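Local coordinates for structural polyprotein, VP2 (Israeli acute paralysis virus, PDB 5CDD) that probably serves as a structural building block of the virion shell, one of the capsid proteins cut from the viral structural polyprotein, at residues A144-L147 / T151-F154. Sequence-based numbering, arbitrary orientation.
Sequences AYDL and TEDF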
loop_
_atom_site.group_PDB
_atom_site.type_symbol
_atom_site.label_atom_id
_atom_site.label_comp_id
_atom_site.label_asym_id
_atom_site.label_seq_id
_atom_site.Cartn_x
_atom_site.Cartn_y
_atom_site.Cartn_z
ATOM N N ALA C 144 -18.297 23.636 -42.562
ATOM C CA ALA C 144 -19.447 24.055 -43.354
ATOM C C ALA C 144 -19.088 24.255 -44.823
ATOM O O ALA C 144 -17.915 24.344 -45.188
ATOM C CB ALA C 144 -20.033 25.337 -42.783
ATOM N N TYR C 145 -20.120 24.323 -45.657
ATOM C CA TYR C 145 -19.967 24.515 -47.094
ATOM C C TYR C 145 -20.053 26.006 -47.418
ATOM O O TYR C 145 -20.991 26.683 -47.000
ATOM C CB TYR C 145 -21.078 23.751 -47.825
ATOM C CG TYR C 145 -21.086 23.904 -49.331
ATOM C CD1 TYR C 145 -20.054 23.387 -50.113
ATOM C CD2 TYR C 145 -22.137 24.556 -49.976
ATOM C CE1 TYR C 145 -20.069 23.515 -51.502
ATOM C CE2 TYR C 145 -22.162 24.690 -51.361
ATOM C CZ TYR C 145 -21.126 24.168 -52.117
ATOM O OH TYR C 145 -21.149 24.299 -53.486
ATOM N N ASP C 146 -19.072 26.517 -48.155
ATOM C CA ASP C 146 -19.059 27.927 -48.528
ATOM C C ASP C 146 -20.028 28.153 -49.686
ATOM O O ASP C 146 -19.764 27.737 -50.815
ATOM C CB ASP C 146 -17.653 28.351 -48.950
ATOM C CG ASP C 146 -17.497 29.856 -49.025
ATOM O OD1 ASP C 146 -18.302 30.507 -49.726
ATOM O OD2 ASP C 146 -16.567 30.385 -48.382
ATOM N N LEU C 147 -21.145 28.815 -49.401
ATOM C CA LEU C 147 -22.157 29.083 -50.413
ATOM C C LEU C 147 -21.708 30.087 -51.470
ATOM O O LEU C 147 -22.071 29.973 -52.637
ATOM C CB LEU C 147 -23.444 29.584 -49.745
ATOM C CG LEU C 147 -24.143 28.629 -48.771
ATOM C CD1 LEU C 147 -25.246 29.372 -48.047
ATOM C CD2 LEU C 147 -24.701 27.429 -49.516
ATOM N N THR C 151 -17.093 26.039 -54.648
ATOM C CA THR C 151 -16.100 25.162 -55.268
ATOM C C THR C 151 -15.783 24.027 -54.313
ATOM O O THR C 151 -14.776 23.331 -54.450
ATOM C CB THR C 151 -14.793 25.904 -55.572
ATOM O OG1 THR C 151 -14.250 26.451 -54.362
ATOM C CG2 THR C 151 -15.045 27.012 -56.579
ATOM N N GLU C 152 -16.673 23.827 -53.354
ATOM C CA GLU C 152 -16.457 22.813 -52.344
ATOM C C GLU C 152 -17.376 21.591 -52.353
ATOM O O GLU C 152 -17.659 21.046 -51.290
ATOM C CB GLU C 152 -16.519 23.480 -50.966
ATOM C CG GLU C 152 -15.515 24.611 -50.770
ATOM C CD GLU C 152 -15.691 25.334 -49.441
ATOM O OE1 GLU C 152 -14.940 26.300 -49.187
ATOM O OE2 GLU C 152 -16.581 24.939 -48.657
ATOM N N ASP C 153 -17.840 21.143 -53.516
ATOM C CA ASP C 153 -18.702 19.964 -53.516
ATOM C C ASP C 153 -17.928 18.830 -52.856
ATOM O O ASP C 153 -16.828 18.483 -53.285
ATOM C CB ASP C 153 -19.125 19.577 -54.931
ATOM C CG ASP C 153 -20.256 20.442 -55.455
ATOM O OD1 ASP C 153 -21.194 20.744 -54.688
ATOM O OD2 ASP C 153 -20.216 20.814 -56.644
ATOM N N PHE C 154 -18.510 18.263 -51.806
ATOM C CA PHE C 154 -17.859 17.207 -51.043
ATOM C C PHE C 154 -18.294 15.765 -51.299
ATOM O O PHE C 154 -17.750 14.843 -50.692
ATOM C CB PHE C 154 -18.006 17.519 -49.557
ATOM C CG PHE C 154 -19.410 17.846 -49.150
ATOM C CD1 PHE C 154 -20.368 16.844 -49.026
ATOM C CD2 PHE C 154 -19.783 19.162 -48.914
ATOM C CE1 PHE C 154 -21.682 17.152 -48.669
ATOM C CE2 PHE C 154 -21.091 19.481 -48.558
ATOM C CZ PHE C 154 -22.043 18.474 -48.435
#
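Glu152 reaches back across the loop to the end of strand 131-146, where its OE2 accepts a hydrogen bond from the backbone N of Asp146 (3.0 Å, 165° at the hydrogen). The carboxylate is met from above its plane, with the N–H 53° out of it. With its chain extended beyond CG, Glu152 carries its carboxylate to the strand end. Its OE1 touches Asp146 CB, 3.4 Å away.

Tyr145 runs past Glu152 in the opposite direction. Its CG anti to the backbone N (chi1 177°) brings the ring edge against the 151-154 backbone: CE1 sits 3.4 Å from the Glu152 carbonyl carbon, in the ring plane, and 3.6 Å from Glu152 CB. The ring and the Glu152 carboxylate stand nearly perpendicular. The contact lies in the short connection between strands 131-146 and 155-161, which belong to the two facing sheets of the picornavirus-like jelly roll.

Farther along, Tyr145 CD1 approaches Phe154 CE2 obliquely at 4.3 Å. Tyr145 OH stands 3.8 Å from Asp153 OD1, with the ring and carboxylate nearly coplanar in orientation, while Asp153 OD2 is hydrogen-bonded to Ser53 OG, in helix 53-57. The Asp146 and Glu152 carboxylates come within 4.5 Å (OD2 to OE1), a like-charge proximity probably eased by the salt bridge from Asp146 OD2 to Lys69; Asp146 OD1 accepts a hydrogen bond from the backbone N of Thr149, in the intervening loop.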